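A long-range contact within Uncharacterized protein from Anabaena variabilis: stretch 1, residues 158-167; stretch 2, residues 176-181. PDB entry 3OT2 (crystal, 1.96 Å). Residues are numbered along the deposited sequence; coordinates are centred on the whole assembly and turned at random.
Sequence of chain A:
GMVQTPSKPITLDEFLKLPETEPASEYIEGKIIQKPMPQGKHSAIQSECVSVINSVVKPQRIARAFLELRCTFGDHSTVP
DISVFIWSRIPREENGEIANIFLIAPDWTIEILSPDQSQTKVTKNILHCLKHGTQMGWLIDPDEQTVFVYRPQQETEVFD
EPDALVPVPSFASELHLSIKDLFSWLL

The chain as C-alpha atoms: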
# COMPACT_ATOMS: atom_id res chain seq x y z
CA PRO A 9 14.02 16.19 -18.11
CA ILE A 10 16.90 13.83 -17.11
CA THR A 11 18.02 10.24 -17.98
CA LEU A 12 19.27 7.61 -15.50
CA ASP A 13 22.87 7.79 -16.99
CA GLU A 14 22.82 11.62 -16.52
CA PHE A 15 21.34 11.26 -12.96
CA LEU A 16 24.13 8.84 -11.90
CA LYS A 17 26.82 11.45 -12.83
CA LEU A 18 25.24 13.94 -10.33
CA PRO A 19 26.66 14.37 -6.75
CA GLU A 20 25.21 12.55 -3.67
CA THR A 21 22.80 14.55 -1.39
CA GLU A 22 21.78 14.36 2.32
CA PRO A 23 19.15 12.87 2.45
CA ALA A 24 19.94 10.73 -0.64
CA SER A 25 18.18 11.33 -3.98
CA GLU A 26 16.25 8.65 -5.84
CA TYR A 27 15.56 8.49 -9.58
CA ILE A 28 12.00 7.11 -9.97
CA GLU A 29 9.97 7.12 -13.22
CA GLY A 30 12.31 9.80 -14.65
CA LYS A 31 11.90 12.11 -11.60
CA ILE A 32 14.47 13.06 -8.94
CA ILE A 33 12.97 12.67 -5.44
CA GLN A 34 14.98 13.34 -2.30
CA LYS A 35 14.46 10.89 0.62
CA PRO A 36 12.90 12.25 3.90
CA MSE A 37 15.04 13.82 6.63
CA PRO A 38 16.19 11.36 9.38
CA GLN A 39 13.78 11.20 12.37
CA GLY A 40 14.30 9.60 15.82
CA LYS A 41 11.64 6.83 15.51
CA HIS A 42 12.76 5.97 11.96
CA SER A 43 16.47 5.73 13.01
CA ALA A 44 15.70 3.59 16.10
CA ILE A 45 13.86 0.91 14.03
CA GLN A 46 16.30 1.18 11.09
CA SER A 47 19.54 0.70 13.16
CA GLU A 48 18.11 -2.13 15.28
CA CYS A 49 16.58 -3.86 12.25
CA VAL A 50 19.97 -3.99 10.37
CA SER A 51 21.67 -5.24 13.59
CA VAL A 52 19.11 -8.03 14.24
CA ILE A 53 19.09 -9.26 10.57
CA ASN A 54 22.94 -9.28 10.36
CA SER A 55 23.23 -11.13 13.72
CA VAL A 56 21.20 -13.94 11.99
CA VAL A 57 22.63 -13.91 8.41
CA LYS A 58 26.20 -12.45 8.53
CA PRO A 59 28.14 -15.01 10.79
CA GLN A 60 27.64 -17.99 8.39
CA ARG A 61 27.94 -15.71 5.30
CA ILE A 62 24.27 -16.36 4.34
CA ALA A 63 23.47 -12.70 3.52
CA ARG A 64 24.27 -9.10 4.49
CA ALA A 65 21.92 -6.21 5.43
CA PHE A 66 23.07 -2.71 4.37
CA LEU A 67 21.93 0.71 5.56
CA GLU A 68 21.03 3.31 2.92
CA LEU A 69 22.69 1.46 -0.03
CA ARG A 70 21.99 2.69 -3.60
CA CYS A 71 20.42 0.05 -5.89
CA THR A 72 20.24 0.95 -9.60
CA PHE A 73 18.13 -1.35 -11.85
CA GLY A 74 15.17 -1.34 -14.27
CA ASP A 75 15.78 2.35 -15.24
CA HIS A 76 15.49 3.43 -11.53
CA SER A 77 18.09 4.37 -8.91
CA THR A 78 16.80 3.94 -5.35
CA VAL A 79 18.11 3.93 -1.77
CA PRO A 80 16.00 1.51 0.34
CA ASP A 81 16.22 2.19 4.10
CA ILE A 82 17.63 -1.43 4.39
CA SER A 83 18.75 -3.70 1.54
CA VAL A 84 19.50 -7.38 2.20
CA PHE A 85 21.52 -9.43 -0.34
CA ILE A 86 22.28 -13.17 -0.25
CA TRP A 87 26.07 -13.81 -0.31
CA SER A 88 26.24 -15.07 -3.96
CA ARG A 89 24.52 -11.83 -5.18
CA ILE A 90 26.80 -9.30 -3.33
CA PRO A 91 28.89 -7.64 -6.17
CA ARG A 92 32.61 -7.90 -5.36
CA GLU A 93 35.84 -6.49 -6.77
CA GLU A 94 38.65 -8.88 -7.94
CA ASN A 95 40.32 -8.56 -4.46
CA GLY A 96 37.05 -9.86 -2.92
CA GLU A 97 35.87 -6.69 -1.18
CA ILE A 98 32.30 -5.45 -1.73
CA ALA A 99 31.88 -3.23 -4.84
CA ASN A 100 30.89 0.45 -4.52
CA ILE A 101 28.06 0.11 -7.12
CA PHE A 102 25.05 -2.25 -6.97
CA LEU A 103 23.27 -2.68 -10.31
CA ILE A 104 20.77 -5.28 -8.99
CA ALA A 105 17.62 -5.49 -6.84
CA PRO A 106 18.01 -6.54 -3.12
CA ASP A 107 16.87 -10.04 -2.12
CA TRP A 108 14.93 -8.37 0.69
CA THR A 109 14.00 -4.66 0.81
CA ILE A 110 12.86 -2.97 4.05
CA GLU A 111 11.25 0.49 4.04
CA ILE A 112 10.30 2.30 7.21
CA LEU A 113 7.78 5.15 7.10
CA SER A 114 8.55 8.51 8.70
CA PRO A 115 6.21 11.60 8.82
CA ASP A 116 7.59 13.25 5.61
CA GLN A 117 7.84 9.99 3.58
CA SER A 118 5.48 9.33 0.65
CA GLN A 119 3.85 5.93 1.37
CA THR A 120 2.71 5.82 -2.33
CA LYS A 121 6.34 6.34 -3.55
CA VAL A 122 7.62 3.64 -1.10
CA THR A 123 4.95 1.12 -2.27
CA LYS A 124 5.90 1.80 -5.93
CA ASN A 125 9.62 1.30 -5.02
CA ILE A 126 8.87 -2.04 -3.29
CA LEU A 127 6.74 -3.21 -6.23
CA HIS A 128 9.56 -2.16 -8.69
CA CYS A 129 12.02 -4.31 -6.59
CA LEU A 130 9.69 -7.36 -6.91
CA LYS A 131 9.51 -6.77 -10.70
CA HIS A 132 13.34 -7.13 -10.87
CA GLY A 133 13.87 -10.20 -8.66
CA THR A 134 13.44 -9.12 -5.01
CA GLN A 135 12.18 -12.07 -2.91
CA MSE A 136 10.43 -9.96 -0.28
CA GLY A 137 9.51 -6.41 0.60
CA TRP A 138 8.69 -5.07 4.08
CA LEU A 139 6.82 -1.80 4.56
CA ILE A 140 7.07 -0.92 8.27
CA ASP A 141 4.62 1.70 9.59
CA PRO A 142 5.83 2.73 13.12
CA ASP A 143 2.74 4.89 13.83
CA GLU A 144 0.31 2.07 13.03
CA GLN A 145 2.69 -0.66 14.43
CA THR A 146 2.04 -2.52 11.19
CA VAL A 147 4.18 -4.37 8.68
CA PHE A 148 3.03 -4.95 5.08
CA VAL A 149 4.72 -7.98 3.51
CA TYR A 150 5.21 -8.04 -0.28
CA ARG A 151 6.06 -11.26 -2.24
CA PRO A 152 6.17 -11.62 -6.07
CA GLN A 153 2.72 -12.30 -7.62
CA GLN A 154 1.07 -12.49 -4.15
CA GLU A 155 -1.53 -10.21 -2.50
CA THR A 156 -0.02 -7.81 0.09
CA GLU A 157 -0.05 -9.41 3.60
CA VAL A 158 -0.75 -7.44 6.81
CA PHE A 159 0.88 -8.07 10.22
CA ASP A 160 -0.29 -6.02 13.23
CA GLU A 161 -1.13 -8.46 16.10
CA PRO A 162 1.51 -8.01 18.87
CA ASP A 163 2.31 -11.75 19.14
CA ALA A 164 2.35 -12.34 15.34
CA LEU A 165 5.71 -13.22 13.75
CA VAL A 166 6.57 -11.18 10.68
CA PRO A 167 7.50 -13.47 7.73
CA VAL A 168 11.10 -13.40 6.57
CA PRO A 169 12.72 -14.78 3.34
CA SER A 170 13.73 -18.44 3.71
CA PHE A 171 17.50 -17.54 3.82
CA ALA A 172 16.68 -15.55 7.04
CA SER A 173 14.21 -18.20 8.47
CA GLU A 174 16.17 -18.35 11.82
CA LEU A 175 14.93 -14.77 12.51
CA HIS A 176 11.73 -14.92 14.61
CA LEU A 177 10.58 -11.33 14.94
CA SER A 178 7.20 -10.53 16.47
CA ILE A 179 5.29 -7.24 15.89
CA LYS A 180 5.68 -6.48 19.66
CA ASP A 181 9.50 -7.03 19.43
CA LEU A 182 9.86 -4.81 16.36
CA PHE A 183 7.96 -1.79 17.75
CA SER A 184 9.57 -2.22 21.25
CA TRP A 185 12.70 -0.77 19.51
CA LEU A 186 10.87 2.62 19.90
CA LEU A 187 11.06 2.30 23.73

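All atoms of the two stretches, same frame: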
# COMPACT_ATOMS: atom_id res chain seq x y z
N VAL A 158 -0.76 -8.41 5.70
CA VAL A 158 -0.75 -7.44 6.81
C VAL A 158 -0.42 -8.14 8.11
O VAL A 158 -1.06 -9.14 8.45
CB VAL A 158 -2.12 -6.70 6.97
CG1 VAL A 158 -1.99 -5.52 7.91
CG2 VAL A 158 -2.66 -6.24 5.64
N PHE A 159 0.51 -7.57 8.89
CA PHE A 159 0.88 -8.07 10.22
C PHE A 159 0.76 -6.92 11.21
O PHE A 159 1.40 -5.88 11.03
CB PHE A 159 2.31 -8.69 10.19
CG PHE A 159 2.31 -9.92 9.30
CD1 PHE A 159 1.90 -11.16 9.80
CD2 PHE A 159 2.55 -9.81 7.93
CE1 PHE A 159 1.79 -12.26 8.96
CE2 PHE A 159 2.40 -10.91 7.09
CZ PHE A 159 2.01 -12.13 7.61
N ASP A 160 -0.12 -7.07 12.23
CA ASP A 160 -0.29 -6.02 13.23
C ASP A 160 -0.68 -6.54 14.62
O ASP A 160 -0.87 -5.74 15.52
CB ASP A 160 -1.29 -4.95 12.76
CG ASP A 160 -2.70 -5.43 12.46
OD1 ASP A 160 -3.13 -6.46 13.02
OD2 ASP A 160 -3.37 -4.77 11.67
N GLU A 161 -0.83 -7.87 14.79
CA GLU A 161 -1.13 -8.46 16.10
C GLU A 161 0.18 -8.51 16.88
O GLU A 161 1.18 -8.94 16.31
CB GLU A 161 -1.76 -9.87 15.96
CG GLU A 161 -3.21 -9.85 15.52
CD GLU A 161 -4.20 -9.27 16.52
OE1 GLU A 161 -4.44 -9.91 17.58
OE2 GLU A 161 -4.74 -8.17 16.25
N PRO A 162 0.22 -8.05 18.15
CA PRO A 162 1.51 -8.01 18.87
C PRO A 162 2.29 -9.31 18.90
O PRO A 162 3.49 -9.26 18.75
CB PRO A 162 1.10 -7.60 20.29
CG PRO A 162 -0.15 -6.80 20.09
CD PRO A 162 -0.87 -7.48 18.96
N ASP A 163 1.62 -10.46 19.06
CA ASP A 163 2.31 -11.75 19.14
C ASP A 163 2.62 -12.37 17.76
O ASP A 163 3.32 -13.37 17.70
CB ASP A 163 1.52 -12.75 20.00
CG ASP A 163 1.25 -12.27 21.43
OD1 ASP A 163 2.20 -11.72 22.07
OD2 ASP A 163 0.11 -12.46 21.92
N ALA A 164 2.12 -11.78 16.67
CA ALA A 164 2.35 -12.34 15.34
C ALA A 164 3.80 -12.19 14.89
O ALA A 164 4.40 -11.13 15.07
CB ALA A 164 1.43 -11.70 14.33
N LEU A 165 4.36 -13.26 14.32
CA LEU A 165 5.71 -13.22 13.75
C LEU A 165 5.65 -12.67 12.36
O LEU A 165 4.77 -13.04 11.59
CB LEU A 165 6.35 -14.61 13.70
CG LEU A 165 6.70 -15.28 15.02
CD1 LEU A 165 7.37 -16.60 14.73
CD2 LEU A 165 7.64 -14.42 15.87
N VAL A 166 6.57 -11.77 12.02
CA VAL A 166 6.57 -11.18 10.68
C VAL A 166 7.33 -12.15 9.77
O VAL A 166 8.44 -12.53 10.12
CB VAL A 166 7.17 -9.75 10.66
CG1 VAL A 166 6.88 -9.06 9.33
CG2 VAL A 166 6.63 -8.92 11.82
N PRO A 167 6.76 -12.57 8.62
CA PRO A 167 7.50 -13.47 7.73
C PRO A 167 8.82 -12.88 7.24
O PRO A 167 8.95 -11.66 7.01
CB PRO A 167 6.56 -13.66 6.53
CG PRO A 167 5.24 -13.23 6.98
CD PRO A 167 5.45 -12.21 8.05
N HIS A 176 13.13 -14.86 14.15
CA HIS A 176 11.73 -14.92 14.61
C HIS A 176 11.41 -13.60 15.26
O HIS A 176 11.70 -13.40 16.44
CB HIS A 176 11.50 -16.10 15.58
CG HIS A 176 11.90 -17.41 15.00
ND1 HIS A 176 11.29 -17.91 13.86
CD2 HIS A 176 12.86 -18.27 15.41
CE1 HIS A 176 11.89 -19.07 13.62
NE2 HIS A 176 12.84 -19.32 14.53
N LEU A 177 10.86 -12.68 14.47
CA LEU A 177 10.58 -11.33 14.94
C LEU A 177 9.09 -11.08 15.04
O LEU A 177 8.39 -11.10 14.03
CB LEU A 177 11.26 -10.31 14.00
CG LEU A 177 11.15 -8.84 14.41
CD1 LEU A 177 12.00 -8.58 15.65
CD2 LEU A 177 11.59 -7.95 13.28
N SER A 178 8.60 -10.84 16.27
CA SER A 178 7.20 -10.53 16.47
C SER A 178 6.97 -9.04 16.23
O SER A 178 7.92 -8.26 16.29
CB SER A 178 6.74 -10.91 17.87
OG SER A 178 7.37 -10.10 18.85
N ILE A 179 5.71 -8.64 16.02
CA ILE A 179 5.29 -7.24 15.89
C ILE A 179 5.69 -6.48 17.18
O ILE A 179 6.31 -5.42 17.11
CB ILE A 179 3.76 -7.17 15.58
CG1 ILE A 179 3.47 -7.60 14.11
CG2 ILE A 179 3.11 -5.79 15.91
CD1 ILE A 179 3.99 -6.59 12.98
N LYS A 180 5.38 -7.08 18.35
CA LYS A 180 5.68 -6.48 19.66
C LYS A 180 7.20 -6.23 19.82
O LYS A 180 7.57 -5.14 20.27
CB LYS A 180 5.09 -7.36 20.78
CG LYS A 180 5.96 -7.68 21.99
CD LYS A 180 5.14 -8.08 23.20
CE LYS A 180 4.45 -9.43 23.07
NZ LYS A 180 5.30 -10.58 23.52
N ASP A 181 8.05 -7.17 19.37
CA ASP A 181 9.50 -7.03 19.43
C ASP A 181 9.99 -5.90 18.54
O ASP A 181 10.83 -5.11 18.97
CB ASP A 181 10.23 -8.34 19.04
CG ASP A 181 10.18 -9.46 20.07
OD1 ASP A 181 9.90 -9.17 21.25
OD2 ASP A 181 10.41 -10.63 19.68
O HOH W 1 10.13 -13.62 11.95

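This is a contact made chiefly by backbone hydrogen bonds, in which a turn and the extended segment after it pair with the segment leading into a helix, and a single isoleucine from that helix's first turn fills the space between them.

The backbones come closest at Leu165 and Ser178, whose CA atoms lie 4.1 Å apart and whose residues form a single beta bridge. Two hydrogen bonds frame it. Val166 N donates to Leu177 O over 2.8 Å and is nearly linear, at 173°, while Ile179 N donates to Ala164 O over 3.0 Å. Both carbonyls also receive a CA-H contact: Ser178 CA lies 3.2 Å from Ala164 O, and Leu165 CA lies 3.4 Å from Leu177 O. Each oxygen thus faces one strong donor and one weak one, as is common where extended backbones run side by side. A water extends the pairing beyond the direct bonds, donating to Val166 O at 2.7 Å and accepting from Leu177 N at 2.8 Å, so these two backbone groups are linked although they do not meet.

Before the bridge, stretch 1 folds through a type I turn from Glu161 to Ala164, closed by a 3.0 Å hydrogen bond from Ala164 N to Glu161 O. Pro162 occupies the second position of the turn, where its ring-restricted phi of -53° suits the type I geometry; having no amide hydrogen, it gives up no donor there. Its carbonyl remains available and accepts from Lys180 N at 2.9 Å. The amides of a helix's first turn have no carbonyl of a preceding helical turn to bond to, and here Pro162 O and Ala164 O serve those of Lys180 and Ile179. The next amide is served from within stretch 2: Ser178, at the N-cap, accepts from Asp181 N through OG at 3.1 Å. Serine suits this position because its short side chain, with chi1 in the p well, can turn its oxygen back to the helix start.

Ile179 has the largest covered area of any residue in the contact, and its CA-to-CB bond points toward stretch 1. Its CD1 reaches Val166 CG2 at 3.7 Å and Phe159 CB at 3.9 Å, a small apolar cluster in which the phenylalanine takes part through its CB while the end of its side chain leads away. The branched isoleucine also packs against backbone, with CB 3.2 Å from Glu161 O and CD1 3.3 Å from Phe159 O.

The more exposed residues add looser contacts. Leu165 brings CD2 to 3.7 Å from Ser178 N and CD1 to 4.2 Å from His176 ND1, covering part of stretch 2 with its apolar end. Lys180 lays its CB 4.0 Å from Pro162 CB, and its long side chain carries the amine on to Asp163, where NZ and OD1 form a long salt bridge at 3.6 Å. Opposite charges favour this pairing, but its length suggests a modest supplement to the backbone bonds.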